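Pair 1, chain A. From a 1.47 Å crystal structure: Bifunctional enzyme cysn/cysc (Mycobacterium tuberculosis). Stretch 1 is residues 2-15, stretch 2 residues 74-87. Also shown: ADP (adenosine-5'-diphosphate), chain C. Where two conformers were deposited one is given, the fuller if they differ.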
# COMPACT_ATOMS: atom_id res chain seq x y z
N PRO A 2 7.79 9.65 13.40
CA PRO A 2 8.99 8.82 13.32
C PRO A 2 9.76 9.03 12.02
O PRO A 2 9.15 9.37 10.99
CB PRO A 2 8.43 7.39 13.38
CG PRO A 2 7.18 7.52 14.18
CD PRO A 2 6.61 8.88 13.83
N PRO A 3 11.09 8.84 12.05
CA PRO A 3 11.90 9.01 10.84
C PRO A 3 11.43 8.12 9.65
O PRO A 3 10.93 7.01 9.88
CB PRO A 3 13.31 8.58 11.28
CG PRO A 3 13.32 8.69 12.77
CD PRO A 3 11.91 8.41 13.20
N ARG A 4 11.57 8.63 8.44
CA ARG A 4 11.38 7.85 7.22
C ARG A 4 12.21 6.58 7.23
O ARG A 4 13.37 6.53 7.67
CB ARG A 4 11.82 8.66 5.99
CG ARG A 4 10.73 9.54 5.40
CD ARG A 4 11.38 10.51 4.42
NE ARG A 4 10.41 11.40 3.82
CZ ARG A 4 10.71 12.38 2.97
NH1 ARG A 4 11.98 12.60 2.57
NH2 ARG A 4 9.71 13.15 2.52
N GLY A 5 11.57 5.53 6.73
CA GLY A 5 12.23 4.27 6.49
C GLY A 5 12.95 4.27 5.13
O GLY A 5 13.22 5.32 4.55
N LYS A 6 13.24 3.10 4.67
CA LYS A 6 14.06 2.87 3.50
C LYS A 6 13.59 1.60 2.88
O LYS A 6 12.92 0.78 3.54
CB LYS A 6 15.52 2.65 3.91
CG LYS A 6 16.13 3.69 4.82
CD LYS A 6 17.54 3.44 5.19
CE LYS A 6 18.01 4.53 6.18
NZ LYS A 6 19.33 4.10 6.72
N THR A 7 13.99 1.37 1.62
CA THR A 7 13.66 0.13 0.91
C THR A 7 14.86 -0.63 0.41
O THR A 7 15.75 -0.06 -0.21
CB THR A 7 12.72 0.41 -0.29
OG1 THR A 7 11.49 0.95 0.24
CG2 THR A 7 12.42 -0.84 -1.13
N VAL A 8 14.88 -1.94 0.71
CA VAL A 8 15.81 -2.86 0.11
C VAL A 8 15.08 -3.65 -0.96
O VAL A 8 14.14 -4.38 -0.65
CB VAL A 8 16.38 -3.82 1.18
CG1 VAL A 8 17.36 -4.78 0.53
CG2 VAL A 8 17.04 -3.04 2.29
N TRP A 9 15.50 -3.51 -2.20
CA TRP A 9 14.86 -4.11 -3.38
C TRP A 9 15.76 -5.22 -3.85
O TRP A 9 16.86 -4.97 -4.44
CB TRP A 9 14.68 -3.05 -4.45
CG TRP A 9 13.79 -3.41 -5.59
CD1 TRP A 9 14.14 -4.02 -6.72
CD2 TRP A 9 12.37 -3.13 -5.68
NE1 TRP A 9 13.03 -4.18 -7.52
CE2 TRP A 9 11.94 -3.61 -6.92
CE3 TRP A 9 11.43 -2.52 -4.85
CZ2 TRP A 9 10.59 -3.50 -7.34
CZ3 TRP A 9 10.12 -2.44 -5.30
CH2 TRP A 9 9.75 -2.94 -6.48
N PHE A 10 15.37 -6.46 -3.62
CA PHE A 10 16.13 -7.55 -4.11
C PHE A 10 15.92 -7.75 -5.60
O PHE A 10 14.98 -7.26 -6.29
CB PHE A 10 15.79 -8.83 -3.39
CG PHE A 10 16.20 -8.85 -1.96
CD1 PHE A 10 15.39 -8.31 -0.99
CD2 PHE A 10 17.43 -9.37 -1.59
CE1 PHE A 10 15.79 -8.28 0.32
CE2 PHE A 10 17.84 -9.34 -0.28
CZ PHE A 10 16.99 -8.84 0.69
N THR A 11 16.82 -8.53 -6.12
CA THR A 11 16.66 -9.01 -7.51
C THR A 11 17.53 -10.24 -7.65
O THR A 11 18.59 -10.35 -7.04
CB THR A 11 16.98 -7.91 -8.54
OG1 THR A 11 16.80 -8.45 -9.86
CG2 THR A 11 18.39 -7.36 -8.38
N GLY A 12 17.08 -11.19 -8.44
CA GLY A 12 17.79 -12.43 -8.71
C GLY A 12 16.84 -13.52 -9.13
O GLY A 12 15.62 -13.44 -8.91
N LEU A 13 17.41 -14.60 -9.64
CA LEU A 13 16.67 -15.72 -10.08
C LEU A 13 15.80 -16.35 -9.00
O LEU A 13 16.08 -16.24 -7.81
CB LEU A 13 17.60 -16.79 -10.65
CG LEU A 13 18.42 -16.39 -11.86
CD1 LEU A 13 19.39 -17.52 -12.22
CD2 LEU A 13 17.56 -16.09 -13.06
N SER A 14 14.75 -17.04 -9.39
CA SER A 14 14.00 -17.88 -8.47
C SER A 14 14.97 -18.81 -7.73
O SER A 14 15.81 -19.44 -8.36
CB SER A 14 12.97 -18.73 -9.21
OG SER A 14 12.19 -19.48 -8.35
N GLY A 15 14.88 -18.83 -6.41
CA GLY A 15 15.72 -19.70 -5.59
C GLY A 15 17.11 -19.16 -5.31
O GLY A 15 17.91 -19.89 -4.73
N ALA A 74 7.60 2.92 3.70
CA ALA A 74 8.80 3.63 4.15
C ALA A 74 8.49 4.98 4.70
O ALA A 74 9.03 5.40 5.72
CB ALA A 74 9.79 3.73 3.00
N ASP A 75 7.60 5.68 4.07
CA ASP A 75 7.23 7.00 4.56
C ASP A 75 6.54 6.89 5.94
O ASP A 75 6.68 7.81 6.76
CB ASP A 75 6.42 7.71 3.46
CG ASP A 75 6.12 9.12 3.80
OD1 ASP A 75 7.07 9.94 3.68
OD2 ASP A 75 4.96 9.35 4.18
N CYS A 76 5.86 5.77 6.22
CA CYS A 76 5.28 5.40 7.52
C CYS A 76 6.33 4.87 8.55
O CYS A 76 5.96 4.39 9.61
CB CYS A 76 4.18 4.32 7.34
SG CYS A 76 2.68 4.98 6.69
N GLY A 77 7.61 4.87 8.17
CA GLY A 77 8.70 4.57 9.08
C GLY A 77 9.32 3.18 8.98
O GLY A 77 10.23 2.83 9.76
N HIS A 78 8.82 2.33 8.10
CA HIS A 78 9.29 0.96 8.03
C HIS A 78 10.51 0.77 7.13
O HIS A 78 10.66 1.48 6.14
CB HIS A 78 8.17 0.06 7.47
CG HIS A 78 6.91 0.12 8.25
ND1 HIS A 78 6.72 -0.64 9.38
CD2 HIS A 78 5.78 0.82 8.06
CE1 HIS A 78 5.50 -0.40 9.86
NE2 HIS A 78 4.93 0.51 9.09
N LEU A 79 11.31 -0.23 7.50
CA LEU A 79 12.38 -0.74 6.68
C LEU A 79 11.74 -1.82 5.84
O LEU A 79 11.36 -2.87 6.34
CB LEU A 79 13.53 -1.27 7.53
CG LEU A 79 14.82 -1.66 6.79
CD1 LEU A 79 14.68 -2.93 6.00
CD2 LEU A 79 15.31 -0.53 5.91
N VAL A 80 11.58 -1.54 4.55
CA VAL A 80 10.83 -2.40 3.62
C VAL A 80 11.78 -3.31 2.85
O VAL A 80 12.78 -2.83 2.33
CB VAL A 80 9.99 -1.58 2.64
CG1 VAL A 80 9.09 -2.47 1.77
CG2 VAL A 80 9.10 -0.58 3.39
N LEU A 81 11.47 -4.58 2.79
CA LEU A 81 12.30 -5.59 2.13
C LEU A 81 11.47 -6.21 1.05
O LEU A 81 10.38 -6.78 1.36
CB LEU A 81 12.72 -6.63 3.15
CG LEU A 81 13.54 -6.05 4.29
CD1 LEU A 81 13.29 -6.71 5.63
CD2 LEU A 81 15.02 -6.13 3.96
N VAL A 82 11.89 -6.11 -0.21
CA VAL A 82 11.07 -6.55 -1.36
C VAL A 82 11.81 -7.65 -2.08
O VAL A 82 12.75 -7.39 -2.86
CB VAL A 82 10.81 -5.40 -2.31
CG1 VAL A 82 9.88 -5.85 -3.44
CG2 VAL A 82 10.23 -4.22 -1.57
N PRO A 83 11.38 -8.92 -1.87
CA PRO A 83 12.08 -10.03 -2.51
C PRO A 83 11.53 -10.49 -3.84
O PRO A 83 11.39 -11.74 -4.05
CB PRO A 83 11.92 -11.12 -1.47
CG PRO A 83 10.59 -10.87 -0.87
CD PRO A 83 10.48 -9.39 -0.80
N ALA A 84 11.45 -9.60 -4.79
CA ALA A 84 10.93 -9.92 -6.13
C ALA A 84 12.06 -10.24 -7.08
O ALA A 84 13.19 -9.77 -6.93
CB ALA A 84 10.08 -8.79 -6.64
N ILE A 85 11.77 -11.06 -8.07
CA ILE A 85 12.77 -11.44 -9.04
C ILE A 85 13.27 -10.20 -9.76
O ILE A 85 14.50 -10.06 -9.96
CB ILE A 85 12.24 -12.48 -10.03
CG1 ILE A 85 12.05 -13.81 -9.31
CG2 ILE A 85 13.20 -12.70 -11.23
CD1 ILE A 85 11.34 -14.84 -10.13
N SER A 86 12.32 -9.34 -10.20
CA SER A 86 12.64 -8.07 -10.85
C SER A 86 13.64 -8.31 -11.99
O SER A 86 14.78 -7.82 -11.91
CB SER A 86 13.23 -7.10 -9.80
OG SER A 86 12.23 -6.61 -8.92
N PRO A 87 13.23 -9.07 -13.01
CA PRO A 87 14.23 -9.59 -13.98
C PRO A 87 14.74 -8.57 -14.96
O PRO A 87 15.88 -8.75 -15.45
CB PRO A 87 13.44 -10.65 -14.75
CG PRO A 87 12.03 -10.20 -14.60
CD PRO A 87 11.90 -9.68 -13.24
PB ADP C . 14.10 -16.71 -3.70
O1B ADP C . 13.19 -17.45 -4.74
O2B ADP C . 15.11 -15.81 -4.33
O3B ADP C . 13.28 -16.10 -2.60
PA ADP C . 14.89 -18.58 -1.59
O1A ADP C . 13.62 -19.31 -1.49
O2A ADP C . 15.18 -17.56 -0.53
O3A ADP C . 14.97 -17.89 -3.02
O5' ADP C . 16.19 -19.53 -1.67
C5' ADP C . 16.08 -20.82 -2.24
C4' ADP C . 16.55 -21.80 -1.16
O4' ADP C . 17.96 -21.81 -1.18
C3' ADP C . 16.10 -21.58 0.29
O3' ADP C . 15.17 -22.59 0.64
C2' ADP C . 17.32 -21.86 1.09
O2' ADP C . 17.12 -23.14 1.75
C1' ADP C . 18.47 -21.97 0.13
N9 ADP C . 19.44 -20.88 0.33
C8 ADP C . 19.22 -19.58 -0.03
N7 ADP C . 20.26 -18.79 0.25
C5 ADP C . 21.20 -19.63 0.79
C6 ADP C . 22.52 -19.40 1.32
N6 ADP C . 23.10 -18.18 1.31
N1 ADP C . 23.13 -20.51 1.80
C2 ADP C . 22.56 -21.71 1.80
N3 ADP C . 21.31 -22.01 1.36
C4 ADP C . 20.62 -20.95 0.89
O HOH W 1 12.28 -6.69 -6.04

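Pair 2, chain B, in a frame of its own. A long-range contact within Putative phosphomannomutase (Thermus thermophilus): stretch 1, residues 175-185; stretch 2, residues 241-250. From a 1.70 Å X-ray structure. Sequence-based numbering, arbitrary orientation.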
# COMPACT_ATOMS: atom_id res chain seq x y z
N GLY B 175 8.15 -21.10 13.98
CA GLY B 175 8.73 -20.81 15.28
C GLY B 175 8.08 -19.67 16.04
O GLY B 175 8.36 -19.49 17.23
N PHE B 176 7.23 -18.89 15.38
CA PHE B 176 6.57 -17.78 16.04
C PHE B 176 5.89 -18.28 17.31
O PHE B 176 5.11 -19.23 17.26
CB PHE B 176 5.53 -17.12 15.12
CG PHE B 176 4.88 -15.90 15.72
CD1 PHE B 176 5.64 -14.79 16.09
CD2 PHE B 176 3.50 -15.87 15.94
CE1 PHE B 176 5.04 -13.67 16.67
CE2 PHE B 176 2.89 -14.75 16.52
CZ PHE B 176 3.67 -13.65 16.88
N SER B 177 6.17 -17.64 18.43
CA SER B 177 5.63 -18.05 19.72
C SER B 177 4.51 -17.18 20.28
O SER B 177 4.08 -17.37 21.42
CB SER B 177 6.76 -18.14 20.74
OG SER B 177 7.47 -16.91 20.83
N GLY B 178 4.04 -16.22 19.50
CA GLY B 178 2.97 -15.36 19.99
C GLY B 178 1.66 -15.54 19.26
O GLY B 178 1.38 -16.60 18.69
N VAL B 179 0.84 -14.50 19.30
CA VAL B 179 -0.45 -14.50 18.64
C VAL B 179 -0.46 -13.30 17.70
O VAL B 179 0.07 -12.24 18.04
CB VAL B 179 -1.61 -14.34 19.64
CG1 VAL B 179 -1.38 -13.13 20.52
CG2 VAL B 179 -2.93 -14.20 18.90
N LEU B 180 -1.03 -13.48 16.52
CA LEU B 180 -1.10 -12.38 15.57
C LEU B 180 -2.53 -11.85 15.52
O LEU B 180 -3.47 -12.59 15.25
CB LEU B 180 -0.67 -12.83 14.17
CG LEU B 180 -0.74 -11.75 13.08
CD1 LEU B 180 0.23 -10.62 13.39
CD2 LEU B 180 -0.40 -12.37 11.73
N TYR B 181 -2.69 -10.56 15.81
CA TYR B 181 -4.00 -9.94 15.74
C TYR B 181 -4.06 -9.31 14.36
O TYR B 181 -3.09 -8.69 13.91
CB TYR B 181 -4.16 -8.86 16.81
CG TYR B 181 -4.28 -9.40 18.22
CD1 TYR B 181 -3.15 -9.77 18.94
CD2 TYR B 181 -5.53 -9.56 18.82
CE1 TYR B 181 -3.26 -10.29 20.24
CE2 TYR B 181 -5.65 -10.08 20.11
CZ TYR B 181 -4.51 -10.44 20.81
OH TYR B 181 -4.63 -10.94 22.09
N HIS B 182 -5.18 -9.51 13.67
CA HIS B 182 -5.36 -8.94 12.34
C HIS B 182 -6.62 -8.10 12.28
O HIS B 182 -7.73 -8.63 12.25
CB HIS B 182 -5.45 -10.02 11.27
CG HIS B 182 -5.65 -9.48 9.89
ND1 HIS B 182 -6.10 -10.25 8.84
CD2 HIS B 182 -5.47 -8.23 9.39
CE1 HIS B 182 -6.18 -9.51 7.75
NE2 HIS B 182 -5.80 -8.28 8.05
N ASP B 183 -6.42 -6.79 12.27
CA ASP B 183 -7.49 -5.81 12.18
C ASP B 183 -7.65 -5.58 10.68
O ASP B 183 -6.75 -5.03 10.04
CB ASP B 183 -7.05 -4.53 12.89
CG ASP B 183 -8.06 -3.42 12.80
OD1 ASP B 183 -7.77 -2.34 13.36
OD2 ASP B 183 -9.14 -3.59 12.17
N SER B 184 -8.77 -6.04 10.12
CA SER B 184 -9.03 -5.88 8.69
C SER B 184 -9.72 -4.56 8.38
O SER B 184 -9.86 -4.18 7.21
CB SER B 184 -9.90 -7.04 8.18
OG SER B 184 -9.16 -8.25 8.16
N MET B 185 -10.14 -3.85 9.43
CA MET B 185 -10.80 -2.56 9.31
C MET B 185 -12.06 -2.61 8.45
O MET B 185 -12.51 -1.58 7.94
CB MET B 185 -9.83 -1.51 8.74
CG MET B 185 -8.52 -1.38 9.52
SD MET B 185 -7.46 -0.01 8.97
CE MET B 185 -8.09 1.35 10.01
N PRO B 241 4.87 -9.22 24.34
CA PRO B 241 5.70 -9.70 23.23
C PRO B 241 5.77 -11.22 23.22
O PRO B 241 5.67 -11.86 24.27
CB PRO B 241 7.05 -9.06 23.51
CG PRO B 241 6.68 -7.77 24.19
CD PRO B 241 5.60 -8.22 25.14
N PRO B 242 5.98 -11.82 22.04
CA PRO B 242 6.15 -11.16 20.74
C PRO B 242 4.84 -10.95 19.97
O PRO B 242 4.87 -10.74 18.76
CB PRO B 242 7.09 -12.09 20.01
CG PRO B 242 6.57 -13.43 20.45
CD PRO B 242 6.34 -13.25 21.94
N SER B 243 3.71 -11.01 20.66
CA SER B 243 2.43 -10.82 20.00
C SER B 243 2.28 -9.40 19.50
O SER B 243 2.82 -8.46 20.09
CB SER B 243 1.28 -11.14 20.97
OG SER B 243 1.30 -12.51 21.34
N PHE B 244 1.57 -9.23 18.39
CA PHE B 244 1.36 -7.91 17.83
C PHE B 244 0.19 -7.92 16.86
O PHE B 244 -0.33 -8.97 16.50
CB PHE B 244 2.63 -7.39 17.14
CG PHE B 244 3.02 -8.15 15.90
CD1 PHE B 244 2.74 -7.63 14.64
CD2 PHE B 244 3.70 -9.36 15.99
CE1 PHE B 244 3.14 -8.30 13.48
CE2 PHE B 244 4.11 -10.04 14.84
CZ PHE B 244 3.83 -9.51 13.59
N ALA B 245 -0.22 -6.73 16.45
CA ALA B 245 -1.33 -6.63 15.53
C ALA B 245 -0.92 -5.99 14.23
O ALA B 245 -0.09 -5.09 14.21
CB ALA B 245 -2.46 -5.82 16.16
N VAL B 246 -1.50 -6.48 13.13
CA VAL B 246 -1.27 -5.87 11.83
C VAL B 246 -2.65 -5.38 11.42
O VAL B 246 -3.64 -6.08 11.61
CB VAL B 246 -0.76 -6.87 10.76
CG1 VAL B 246 0.69 -7.19 11.02
CG2 VAL B 246 -1.61 -8.12 10.74
N ALA B 247 -2.71 -4.16 10.91
CA ALA B 247 -3.98 -3.58 10.47
C ALA B 247 -3.82 -3.32 8.99
O ALA B 247 -2.99 -2.50 8.59
CB ALA B 247 -4.26 -2.28 11.22
N THR B 248 -4.59 -4.02 8.17
CA THR B 248 -4.51 -3.81 6.73
C THR B 248 -5.54 -2.76 6.33
O THR B 248 -6.62 -2.69 6.91
CB THR B 248 -4.75 -5.13 5.95
OG1 THR B 248 -5.94 -5.77 6.43
CG2 THR B 248 -3.57 -6.07 6.14
N ASP B 249 -5.19 -1.91 5.36
CA ASP B 249 -6.13 -0.88 4.94
C ASP B 249 -7.25 -1.43 4.07
O ASP B 249 -7.38 -2.65 3.88
CB ASP B 249 -5.40 0.27 4.23
CG ASP B 249 -4.97 -0.06 2.82
OD1 ASP B 249 -4.80 0.90 2.04
OD2 ASP B 249 -4.79 -1.26 2.48
N GLY B 250 -8.07 -0.53 3.53
CA GLY B 250 -9.21 -0.90 2.72
C GLY B 250 -9.03 -2.01 1.70
O GLY B 250 -9.84 -2.94 1.64
O HOH W 2 -8.17 -4.98 5.14

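Two parallel strands, adjacent in a sheet but more than sixty residues apart in sequence, form the common frame of pair 1 and pair 2; fourteen central residues superpose with an RMSD of 0.7 Å. The strand axes approach to 4.7 Å in pair 1 and 4.6 Å in pair 2, at 12° and 23°. Parallel pairing makes one residue bond with both its NH and its CO to two residues flanking its partner, and both pairs follow this rule. In pair 1, Val8(A) N donates to Val80(A) O (2.8 Å) and Val82(A) N to Val8(A) O (2.9 Å). At the matching position of pair 2, Tyr181(B) N donates to Phe244(B) O (2.9 Å) and Val246(B) N to Tyr181(B) O (2.8 Å). The next rung is also kept: Phe10(A) N to Val82(A) O and Asp183(B) N to Val246(B) O are both 2.9 Å.

The backbone fixes which residues are neighbours, while the side chains decide how the space between them is filled. Val82(A) and Val246(B) coincide almost exactly, yet their surroundings differ. Beside Val82(A) lies Trp9(A), whose six-membered ring receives Val82(A) CG1 over one face, 4.0 Å from its centroid. His182(B) occupies the position of Trp9(A). With the same t chi1, it touches Val246(B), His182(B) CD2 to Val246(B) CG2 at 4.1 Å, and its NE2 hydrogen-bonds Thr248(B) OG1 at 3.0 Å; Ala84(A), which matches Thr248(B), has no hydroxyl to offer.

On the same face, one step earlier, Thr7(A) and Val80(A) match Leu180(B) and Phe244(B). The first couple is compact, with Thr7(A) OG1 3.8 Å from Val80(A) CB. The second is bulkier, and the leucine lies against the ring, Leu180(B) CD1 standing 3.9 Å from the Phe244(B) ring centroid, over its face. Across the sheet the bulk is shared differently again. Val8(A) CB meets Leu81(A) CD2 at 3.9 Å, whereas the larger Tyr181(B) is paired with a small alanine, Tyr181(B) CB and Ala245(B) CB being 3.5 Å apart.

Near the start of the pairing, both pairs have a glycine at the matching position, Gly5(A) and Gly178(B). An ideal CB on Gly5(A) would clash with His78(A) O, and one on Gly178(B) would sit a tight 3.3 Å from Pro242(B) CG. Gly5(A) N donates to Ala74(A) O at 2.7 Å.

At the far end, Gly12(A) N donates to Ile85(A) O at 3.2 Å. A water bridges the two stretches in each pair: in pair 1 its O lies 2.8 Å from Phe10(A) O and 2.9 Å from Ser86(A) OG, in pair 2 2.8 Å from both Ser184(B) O and Asp249(B) O.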